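Local coordinates for periplasmic binding protein (Veillonella parvula, PDB 4MO9), which probably serves as the solute-binding component of a TroA-like ABC uptake system, perhaps for an iron complex, at residues Ala79-Trp82 against Lys83-Ala87; Asp127-Ser131 against Asp132-Lys136; Ser245-Asn248 against Pro249-Leu253; Glu282-Ser285 against Gln286-Lys290. All coordinates share one frame; numbering follows the deposited sequence.

Contact 1: residues Ala79-Trp82 against Lys83-Ala87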
loop_
_atom_site.group_PDB
_atom_site.type_symbol
_atom_site.label_atom_id
_atom_site.label_comp_id
_atom_site.label_asym_id
_atom_site.label_seq_id
_atom_site.Cartn_x
_atom_site.Cartn_y
_atom_site.Cartn_z
ATOM N N ALA A 79 5.880 -4.918 -11.546
ATOM C CA ALA A 79 7.041 -4.841 -12.434
ATOM C C ALA A 79 7.326 -3.426 -12.922
ATOM O O ALA A 79 8.473 -3.092 -13.240
ATOM C CB ALA A 79 6.894 -5.799 -13.615
ATOM N N ASP A 80 6.296 -2.588 -12.995
ATOM C CA ASP A 80 6.538 -1.222 -13.439
ATOM C C ASP A 80 7.406 -0.484 -12.422
ATOM O O ASP A 80 8.295 0.285 -12.802
ATOM C CB ASP A 80 5.237 -0.463 -13.733
ATOM C CG ASP A 80 4.351 -0.317 -12.515
ATOM O OD1 ASP A 80 4.260 -1.281 -11.715
ATOM O OD2 ASP A 80 3.728 0.768 -12.375
HETATM N N MSE A 81 7.171 -0.740 -11.136
HETATM C CA MSE A 81 8.014 -0.165 -10.093
HETATM C C MSE A 81 9.435 -0.741 -10.160
HETATM O O MSE A 81 10.424 -0.006 -10.048
HETATM C CB MSE A 81 7.403 -0.416 -8.711
HETATM C CG MSE A 81 6.140 0.371 -8.438
HETATM SE SE MSE A 81 5.423 -0.070 -6.681
HETATM C CE MSE A 81 4.144 1.397 -6.539
ATOM N N TRP A 82 9.536 -2.053 -10.356
ATOM C CA TRP A 82 10.839 -2.703 -10.488
ATOM C C TRP A 82 11.680 -2.099 -11.617
ATOM O O TRP A 82 12.876 -1.856 -11.428
ATOM C CB TRP A 82 10.681 -4.217 -10.691
ATOM C CG TRP A 82 11.990 -4.944 -10.731
ATOM C CD1 TRP A 82 12.533 -5.616 -11.787
ATOM C CD2 TRP A 82 12.933 -5.051 -9.657
ATOM N NE1 TRP A 82 13.759 -6.140 -11.432
ATOM C CE2 TRP A 82 14.024 -5.811 -10.129
ATOM C CE3 TRP A 82 12.955 -4.587 -8.339
ATOM C CZ2 TRP A 82 15.130 -6.115 -9.325
ATOM C CZ3 TRP A 82 14.049 -4.879 -7.546
ATOM C CH2 TRP A 82 15.122 -5.639 -8.040
ATOM N N LYS A 83 11.069 -1.850 -12.779
ATOM C CA LYS A 83 11.808 -1.248 -13.891
ATOM C C LYS A 83 12.281 0.154 -13.533
ATOM O O LYS A 83 13.420 0.534 -13.809
ATOM C CB LYS A 83 10.944 -1.134 -15.152
ATOM C CG LYS A 83 10.384 -2.429 -15.701
ATOM C CD LYS A 83 9.394 -2.105 -16.844
ATOM C CE LYS A 83 8.160 -3.006 -16.800
ATOM N NZ LYS A 83 6.954 -2.321 -17.335
ATOM N N HIS A 84 11.383 0.936 -12.944
ATOM C CA HIS A 84 11.679 2.324 -12.631
ATOM C C HIS A 84 12.806 2.394 -11.600
ATOM O O HIS A 84 13.778 3.142 -11.759
ATOM C CB HIS A 84 10.426 3.002 -12.084
ATOM C CG HIS A 84 10.577 4.474 -11.877
ATOM N ND1 HIS A 84 10.700 5.363 -12.926
ATOM C CD2 HIS A 84 10.630 5.217 -10.745
ATOM C CE1 HIS A 84 10.822 6.587 -12.448
ATOM N NE2 HIS A 84 10.784 6.528 -11.125
ATOM N N PHE A 85 12.680 1.587 -10.553
ATOM C CA PHE A 85 13.624 1.639 -9.450
ATOM C C PHE A 85 14.996 1.130 -9.885
ATOM O O PHE A 85 16.017 1.728 -9.546
ATOM C CB PHE A 85 13.104 0.852 -8.245
ATOM C CG PHE A 85 11.810 1.386 -7.673
ATOM C CD1 PHE A 85 11.307 2.627 -8.068
ATOM C CD2 PHE A 85 11.099 0.645 -6.733
ATOM C CE1 PHE A 85 10.109 3.108 -7.542
ATOM C CE2 PHE A 85 9.899 1.121 -6.203
ATOM C CZ PHE A 85 9.406 2.353 -6.609
ATOM N N THR A 86 15.022 0.035 -10.642
ATOM C CA THR A 86 16.296 -0.536 -11.087
ATOM C C THR A 86 16.981 0.367 -12.107
ATOM O O THR A 86 18.209 0.421 -12.173
ATOM C CB THR A 86 16.149 -1.983 -11.628
ATOM O OG1 THR A 86 15.179 -2.026 -12.680
ATOM C CG2 THR A 86 15.718 -2.912 -10.518
ATOM N N ALA A 87 16.186 1.094 -12.882
ATOM C CA ALA A 87 16.738 2.041 -13.845
ATOM C C ALA A 87 17.549 3.108 -13.120
ATOM O O ALA A 87 18.623 3.506 -13.580
ATOM C CB ALA A 87 15.629 2.684 -14.663
#
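The indole of Trp82 and the methyl group of Thr86 meet one helical turn apart. With its CG anti to the backbone N (chi1 -176°), Trp82 lays the indole alongside the next turn, over Thr86. CB, CG and CD1 stay near the peptide to Lys83, whereas from CD2 onward the ring atoms meet Thr86 CG2. CE2 of Trp82 comes within 3.4 Å of Thr86 CG2, and CZ2 and CH2, at the far end, are hardly farther from the same methyl. CG2 sits over the six-membered ring in a CH-pi contact, 13° off the normal. The hydroxyl turns back to the helix: Thr86 OG1 gives a 2.6 Å hydrogen bond to Trp82 O, while Thr86 N bonds to that oxygen from the opposite face of its carbonyl plane at 3.0 Å. One threonine thus grips both the carbonyl and the ring of Trp82, which also touches Leu74 and Gln75 of helix 73-77. On another side of the helix, Met81 CB (selenomethionine) lies over the Phe85 ring, 4.2 Å from its centroid, and Phe85 stacks on Phe358. Lys83 folds over Ala79, its CG 3.2 Å from Ala79 O, before NZ reaches a salt bridge with Glu279. The pattern is that of i to i+4 pairing along helix 79-88, with a threonine hydroxyl sharing the carbonyl one turn back, a familiar feature of alpha-helices.

Contact 2: residues Asp127-Ser131 against Asp132-Lys136; sequences DQYES and DAKAK
Tyr129 O takes two backbone hydrogen bonds, from Ala133 N at 2.9 Å and from Lys134 N at 3.1 Å. The first is the ordinary helical bond; the second reaches one residue farther, where Ala133 leaves helical geometry with phi -135°. Asp132 N still bonds to Gln128 O at 2.9 Å. Glu130 O is served by a water, which also accepts from Ala135 N and so bridges the break. Glu130 and Lys134 run side by side: Glu130 OE2 lies 3.4 Å from Lys134 CD, but the charged ends part, the carboxylate to Tyr146 OH and the ammonium to Asp138. Tyr129 spreads its ring beside the joint, its OH hydrogen-bonded with Thr144 OG1 of strand 143-147. Lys134 CA stands over one face toward the rim, CE2 of Tyr129 is 3.6 Å from Lys134 CB, and Ala133 CB approaches CD1 more loosely. A serine in place of Tyr129 would probably open a gap beside Ala133 and Lys134 and leave the Thr144 hydroxyl without this partner. The ring also packs on Ile119 and Ile121 of strand 118-122. Helices 123-132 and 134-139, broken at Ala133, link the neighbouring parallel strands 118-122 and 143-147 as a beta-alpha-beta crossover.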
loop_
_atom_site.group_PDB
_atom_site.type_symbol
_atom_site.label_atom_id
_atom_site.label_comp_id
_atom_site.label_asym_id
_atom_site.label_seq_id
_atom_site.Cartn_x
_atom_site.Cartn_y
_atom_site.Cartn_z
ATOM N N ASP A 127 2.138 -15.551 11.134
ATOM C CA ASP A 127 1.760 -16.937 11.398
ATOM C C ASP A 127 2.505 -17.902 10.483
ATOM O O ASP A 127 3.087 -18.893 10.946
ATOM C CB ASP A 127 0.245 -17.132 11.267
ATOM C CG ASP A 127 -0.524 -16.470 12.395
ATOM O OD1 ASP A 127 0.040 -16.337 13.505
ATOM O OD2 ASP A 127 -1.693 -16.090 12.174
ATOM N N GLN A 128 2.504 -17.608 9.189
ATOM C CA GLN A 128 3.200 -18.448 8.222
ATOM C C GLN A 128 4.709 -18.458 8.498
ATOM O O GLN A 128 5.346 -19.506 8.452
ATOM C CB GLN A 128 2.937 -17.959 6.802
ATOM C CG GLN A 128 3.353 -18.948 5.743
ATOM C CD GLN A 128 2.413 -20.134 5.676
ATOM O OE1 GLN A 128 2.820 -21.260 5.365
ATOM N NE2 GLN A 128 1.142 -19.889 5.971
ATOM N N TYR A 129 5.270 -17.286 8.782
ATOM C CA TYR A 129 6.696 -17.179 9.053
ATOM C C TYR A 129 7.066 -18.052 10.249
ATOM O O TYR A 129 8.001 -18.859 10.178
ATOM C CB TYR A 129 7.067 -15.715 9.309
ATOM C CG TYR A 129 8.501 -15.492 9.764
ATOM C CD1 TYR A 129 9.566 -15.645 8.881
ATOM C CD2 TYR A 129 8.783 -15.103 11.071
ATOM C CE1 TYR A 129 10.889 -15.432 9.301
ATOM C CE2 TYR A 129 10.086 -14.877 11.491
ATOM C CZ TYR A 129 11.128 -15.040 10.605
ATOM O OH TYR A 129 12.418 -14.812 11.026
ATOM N N GLU A 130 6.319 -17.913 11.340
ATOM C CA GLU A 130 6.623 -18.658 12.555
ATOM C C GLU A 130 6.466 -20.155 12.350
ATOM O O GLU A 130 7.175 -20.949 12.971
ATOM C CB GLU A 130 5.777 -18.159 13.733
ATOM C CG GLU A 130 5.975 -16.670 13.998
ATOM C CD GLU A 130 5.843 -16.274 15.459
ATOM O OE1 GLU A 130 4.864 -16.700 16.113
ATOM O OE2 GLU A 130 6.722 -15.515 15.943
ATOM N N SER A 131 5.558 -20.544 11.460
ATOM C CA SER A 131 5.326 -21.963 11.212
ATOM C C SER A 131 6.418 -22.576 10.334
ATOM O O SER A 131 6.825 -23.716 10.548
ATOM C CB SER A 131 3.969 -22.164 10.543
ATOM O OG SER A 131 3.667 -23.541 10.460
ATOM N N ASP A 132 6.879 -21.811 9.345
ATOM C CA ASP A 132 7.726 -22.356 8.278
ATOM C C ASP A 132 9.235 -22.143 8.445
ATOM O O ASP A 132 10.007 -23.001 8.039
ATOM C CB ASP A 132 7.325 -21.775 6.913
ATOM C CG ASP A 132 6.062 -22.404 6.341
ATOM O OD1 ASP A 132 5.602 -23.442 6.872
ATOM O OD2 ASP A 132 5.539 -21.855 5.337
ATOM N N ALA A 133 9.641 -21.005 9.011
ATOM C CA ALA A 133 11.033 -20.548 8.909
ATOM C C ALA A 133 11.677 -20.023 10.197
ATOM O O ALA A 133 12.892 -20.152 10.368
ATOM C CB ALA A 133 11.151 -19.477 7.810
ATOM N N LYS A 134 10.886 -19.405 11.076
ATOM C CA LYS A 134 11.438 -18.691 12.236
ATOM C C LYS A 134 12.374 -19.536 13.102
ATOM O O LYS A 134 13.409 -19.043 13.525
ATOM C CB LYS A 134 10.342 -18.052 13.104
ATOM C CG LYS A 134 10.916 -17.184 14.248
ATOM C CD LYS A 134 9.833 -16.377 15.002
ATOM C CE LYS A 134 10.460 -15.470 16.086
ATOM N NZ LYS A 134 11.307 -16.233 17.059
ATOM N N ALA A 135 12.032 -20.799 13.351
ATOM C CA ALA A 135 12.926 -21.655 14.132
ATOM C C ALA A 135 14.297 -21.733 13.459
ATOM O O ALA A 135 15.333 -21.731 14.139
ATOM C CB ALA A 135 12.338 -23.049 14.317
ATOM N N LYS A 136 14.305 -21.781 12.130
ATOM C CA LYS A 136 15.562 -21.860 11.394
ATOM C C LYS A 136 16.313 -20.531 11.426
ATOM O O LYS A 136 17.552 -20.510 11.519
ATOM C CB LYS A 136 15.327 -22.342 9.963
ATOM C CG LYS A 136 14.895 -23.810 9.906
ATOM C CD LYS A 136 14.799 -24.308 8.478
ATOM C CE LYS A 136 14.387 -25.769 8.427
ATOM N NZ LYS A 136 14.188 -26.214 7.016
HETATM O O HOH W 1 9.631 -22.226 12.683
#

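Contact 3: residues Ser245-Asn248 against Pro249-Leu253; sequences SPIN and PEFVL
Ile247 lays its side chain across Phe251 at about a right angle, each of its two branches meeting a different residue. A chi1 of -164° swings CG1 away from the backbone N and toward the aromatic ring, with Ile247 CG1 3.6 Å from Phe251 CD1. Its terminal CD1 carries on over one ring face in a CH-pi contact, 4.2 Å from the centroid and 21° off the normal. The other branch, CG2, approaches Val252 CG2 at 4.1 Å, and Ile247 and Val252 both also touch Tyr203 of strand 201-206. Asn248 comes next and takes part through both backbone and side chain. Its O accepts from Phe251 N at 2.9 Å, an i to i+3 bond with the donor standing 43° above the carbonyl plane. Its amide makes a weak bond from ND2 to Glu250 OE2 at 3.5 Å, the two flat groups being nearly coplanar; Glu250 bends at chi2 to bring the carboxylate back. Pro249, which has no N-H to give, follows directly and rests on Phe214. The i, i+5 pairing of Ile247 with Val252, with Phe251 packing beside them, is consistent with a hydrophobic staple at the entry to helix 249-255.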
loop_
_atom_site.group_PDB
_atom_site.type_symbol
_atom_site.label_atom_id
_atom_site.label_comp_id
_atom_site.label_asym_id
_atom_site.label_seq_id
_atom_site.Cartn_x
_atom_site.Cartn_y
_atom_site.Cartn_z
ATOM N N SER A 245 -14.411 -9.910 -2.120
ATOM C CA SER A 245 -14.875 -10.807 -3.162
ATOM C C SER A 245 -15.782 -9.977 -4.057
ATOM O O SER A 245 -16.221 -8.895 -3.659
ATOM C CB SER A 245 -15.655 -11.969 -2.553
ATOM O OG SER A 245 -16.802 -11.495 -1.872
ATOM N N PRO A 246 -16.055 -10.456 -5.273
ATOM C CA PRO A 246 -16.858 -9.560 -6.112
ATOM C C PRO A 246 -18.344 -9.569 -5.755
ATOM O O PRO A 246 -18.864 -10.567 -5.249
ATOM C CB PRO A 246 -16.616 -10.082 -7.529
ATOM C CG PRO A 246 -16.162 -11.500 -7.356
ATOM C CD PRO A 246 -15.484 -11.591 -6.021
ATOM N N ILE A 247 -19.005 -8.440 -6.004
ATOM C CA ILE A 247 -20.430 -8.277 -5.737
ATOM C C ILE A 247 -21.223 -8.641 -6.998
ATOM O O ILE A 247 -20.668 -8.666 -8.096
ATOM C CB ILE A 247 -20.731 -6.810 -5.327
ATOM C CG1 ILE A 247 -22.099 -6.681 -4.658
ATOM C CG2 ILE A 247 -20.640 -5.881 -6.531
ATOM C CD1 ILE A 247 -22.331 -7.680 -3.551
ATOM N N ASN A 248 -22.507 -8.946 -6.855
ATOM C CA ASN A 248 -23.343 -9.142 -8.039
ATOM C C ASN A 248 -23.678 -7.793 -8.672
ATOM O O ASN A 248 -24.081 -6.868 -7.969
ATOM C CB ASN A 248 -24.627 -9.910 -7.697
ATOM C CG ASN A 248 -25.319 -9.372 -6.458
ATOM O OD1 ASN A 248 -24.723 -9.299 -5.382
ATOM N ND2 ASN A 248 -26.587 -8.984 -6.605
ATOM N N PRO A 249 -23.506 -7.672 -10.000
ATOM C CA PRO A 249 -23.749 -6.425 -10.745
ATOM C C PRO A 249 -25.072 -5.726 -10.389
ATOM O O PRO A 249 -25.115 -4.492 -10.320
ATOM C CB PRO A 249 -23.794 -6.897 -12.197
ATOM C CG PRO A 249 -22.902 -8.092 -12.228
ATOM C CD PRO A 249 -23.029 -8.757 -10.879
ATOM N N GLU A 250 -26.121 -6.512 -10.157
ATOM C CA GLU A 250 -27.449 -5.983 -9.848
ATOM C C GLU A 250 -27.473 -5.195 -8.538
ATOM O O GLU A 250 -28.271 -4.272 -8.376
ATOM C CB GLU A 250 -28.484 -7.114 -9.780
ATOM C CG GLU A 250 -28.558 -8.004 -11.020
ATOM C CD GLU A 250 -27.403 -8.996 -11.102
ATOM O OE1 GLU A 250 -27.088 -9.453 -12.223
ATOM O OE2 GLU A 250 -26.806 -9.313 -10.047
ATOM N N PHE A 251 -26.600 -5.573 -7.609
ATOM C CA PHE A 251 -26.486 -4.901 -6.319
ATOM C C PHE A 251 -26.161 -3.419 -6.518
ATOM O O PHE A 251 -26.771 -2.551 -5.888
ATOM C CB PHE A 251 -25.396 -5.587 -5.484
ATOM C CG PHE A 251 -25.318 -5.130 -4.049
ATOM C CD1 PHE A 251 -24.403 -4.156 -3.663
ATOM C CD2 PHE A 251 -26.123 -5.708 -3.074
ATOM C CE1 PHE A 251 -24.313 -3.747 -2.334
ATOM C CE2 PHE A 251 -26.041 -5.305 -1.749
ATOM C CZ PHE A 251 -25.135 -4.324 -1.376
ATOM N N VAL A 252 -25.215 -3.127 -7.409
ATOM C CA VAL A 252 -24.792 -1.747 -7.641
ATOM C C VAL A 252 -25.913 -0.889 -8.244
ATOM O O VAL A 252 -26.119 0.254 -7.825
ATOM C CB VAL A 252 -23.509 -1.669 -8.504
ATOM C CG1 VAL A 252 -23.139 -0.225 -8.785
ATOM C CG2 VAL A 252 -22.339 -2.361 -7.799
ATOM N N LEU A 253 -26.643 -1.443 -9.210
ATOM C CA LEU A 253 -27.757 -0.725 -9.823
ATOM C C LEU A 253 -28.832 -0.367 -8.789
ATOM O O LEU A 253 -29.374 0.743 -8.809
ATOM C CB LEU A 253 -28.364 -1.542 -10.971
ATOM C CG LEU A 253 -27.412 -1.953 -12.101
ATOM C CD1 LEU A 253 -28.116 -2.779 -13.173
ATOM C CD2 LEU A 253 -26.764 -0.736 -12.726
#

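Contact 4: residues Glu282-Ser285 against Gln286-Lys290; sequences EDSS and QALLK
The carboxylate of Glu282 and the amide of Gln286 lie side by side and point the same way, their planes turned 44° apart, so they neither stack nor share a plane. Gln286 NE2 gives Glu282 OE2 a weak hydrogen bond of 3.4 Å that is nonetheless fairly straight at 161°. Glu282 bends at chi2, bringing its carboxylate toward Gln286, whose own bend at chi2 brings the amide to meet it; Glu282 OE2 also comes 3.8 Å from Gln286 CG. The stronger partners of the amide lie elsewhere, NE2 bonding to His367 O and OE1 to Asn369 N. Replacing Gln286 with an alanine would probably leave those two backbone groups without their mates and the Glu282 carboxylate freer to turn. This is the opening of helix 282-295, which packs on the mixed sheet: Glu282, Ser285, Gln286 and Leu289 all touch Met366 of strand 365-367, and Leu289 also reaches Val310 and Ser312 of strand 310-313. Regular i to i+4 bonds hold the turns, among them Gln286 N to Glu282 O at 3.0 Å and Leu288 N to Ser284 O at 2.9 Å. Leu288 CD1 passes 3.6 Å from Ser284 OG, an apolar methyl against a hydroxyl. The neighbouring Ser285 is buried, its OG hydrogen-bonded to Arg275 O, while its own carbonyl oxygen, Ser285 O, receives Leu289 N at 3.1 Å.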
loop_
_atom_site.group_PDB
_atom_site.type_symbol
_atom_site.label_atom_id
_atom_site.label_comp_id
_atom_site.label_asym_id
_atom_site.label_seq_id
_atom_site.Cartn_x
_atom_site.Cartn_y
_atom_site.Cartn_z
ATOM N N GLU A 282 -2.396 10.264 -18.478
ATOM C CA GLU A 282 -3.686 10.876 -18.178
ATOM C C GLU A 282 -4.781 10.436 -19.165
ATOM O O GLU A 282 -5.861 10.010 -18.749
ATOM C CB GLU A 282 -3.549 12.402 -18.171
ATOM C CG GLU A 282 -4.852 13.167 -17.996
ATOM C CD GLU A 282 -5.371 13.132 -16.571
ATOM O OE1 GLU A 282 -4.572 12.856 -15.645
ATOM O OE2 GLU A 282 -6.581 13.388 -16.378
ATOM N N ASP A 283 -4.493 10.512 -20.460
ATOM C CA ASP A 283 -5.481 10.159 -21.486
ATOM C C ASP A 283 -5.918 8.699 -21.409
ATOM O O ASP A 283 -7.110 8.389 -21.506
ATOM C CB ASP A 283 -4.954 10.470 -22.893
ATOM C CG ASP A 283 -4.919 11.955 -23.184
ATOM O OD1 ASP A 283 -5.493 12.721 -22.384
ATOM O OD2 ASP A 283 -4.326 12.357 -24.206
ATOM N N SER A 284 -4.947 7.806 -21.247
ATOM C CA SER A 284 -5.220 6.374 -21.147
ATOM C C SER A 284 -6.039 6.049 -19.900
ATOM O O SER A 284 -7.049 5.351 -19.977
ATOM C CB SER A 284 -3.906 5.585 -21.144
ATOM O OG SER A 284 -4.112 4.240 -20.767
ATOM N N SER A 285 -5.608 6.561 -18.752
ATOM C CA SER A 285 -6.335 6.326 -17.512
ATOM C C SER A 285 -7.775 6.847 -17.575
ATOM O O SER A 285 -8.683 6.220 -17.030
ATOM C CB SER A 285 -5.583 6.920 -16.324
ATOM O OG SER A 285 -4.381 6.195 -16.087
ATOM N N GLN A 286 -7.986 7.979 -18.240
ATOM C CA GLN A 286 -9.337 8.508 -18.432
ATOM C C GLN A 286 -10.195 7.565 -19.276
ATOM O O GLN A 286 -11.359 7.296 -18.956
ATOM C CB GLN A 286 -9.292 9.887 -19.107
ATOM C CG GLN A 286 -8.931 11.036 -18.163
ATOM C CD GLN A 286 -10.047 11.379 -17.182
ATOM O OE1 GLN A 286 -11.208 11.011 -17.381
ATOM N NE2 GLN A 286 -9.698 12.099 -16.120
ATOM N N ALA A 287 -9.624 7.074 -20.370
ATOM C CA ALA A 287 -10.365 6.198 -21.264
ATOM C C ALA A 287 -10.678 4.857 -20.601
ATOM O O ALA A 287 -11.778 4.330 -20.763
ATOM C CB ALA A 287 -9.608 6.002 -22.568
ATOM N N LEU A 288 -9.712 4.303 -19.865
ATOM C CA LEU A 288 -9.923 3.039 -19.167
ATOM C C LEU A 288 -11.017 3.160 -18.095
ATOM O O LEU A 288 -11.862 2.267 -17.963
ATOM C CB LEU A 288 -8.610 2.522 -18.562
ATOM C CG LEU A 288 -7.560 2.059 -19.583
ATOM C CD1 LEU A 288 -6.192 1.997 -18.921
ATOM C CD2 LEU A 288 -7.907 0.705 -20.179
ATOM N N LEU A 289 -11.006 4.263 -17.346
ATOM C CA LEU A 289 -12.032 4.510 -16.329
ATOM C C LEU A 289 -13.399 4.701 -16.982
ATOM O O LEU A 289 -14.385 4.070 -16.582
ATOM C CB LEU A 289 -11.668 5.738 -15.490
ATOM C CG LEU A 289 -12.493 5.948 -14.218
ATOM C CD1 LEU A 289 -12.573 4.646 -13.436
ATOM C CD2 LEU A 289 -11.870 7.022 -13.313
ATOM N N LYS A 290 -13.459 5.555 -18.000
ATOM C CA LYS A 290 -14.723 5.803 -18.691
ATOM C C LYS A 290 -15.339 4.519 -19.257
ATOM O O LYS A 290 -16.558 4.347 -19.236
ATOM C CB LYS A 290 -14.547 6.852 -19.795
ATOM C CG LYS A 290 -15.760 6.996 -20.704
ATOM C CD LYS A 290 -15.592 8.139 -21.697
ATOM C CE LYS A 290 -16.848 8.305 -22.535
ATOM N NZ LYS A 290 -16.728 9.431 -23.500
#

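How the contacts relate
The four contacts follow one another along the chain without touching. Contact 2 belongs to the part built on the parallel sheet, contacts 3 and 4 to the part built on the mixed sheet; contacts 2 and 4 fall on opposite sides of the chain's centre, their own centres 43 Å apart. Contact 1 comes nearest to contact 4, about 10 Å between closest atoms, and its partners Phe278 and Glu279 lie just before helix 282-295. Bound trimethylamine oxide sits in a pocket of Trp45, Ala48, Ser73 and Arg78, the last directly preceding Ala79. The side chains of Met81 in contact 1 and Gln128 in contact 2 are each about 11 Å from that ligand.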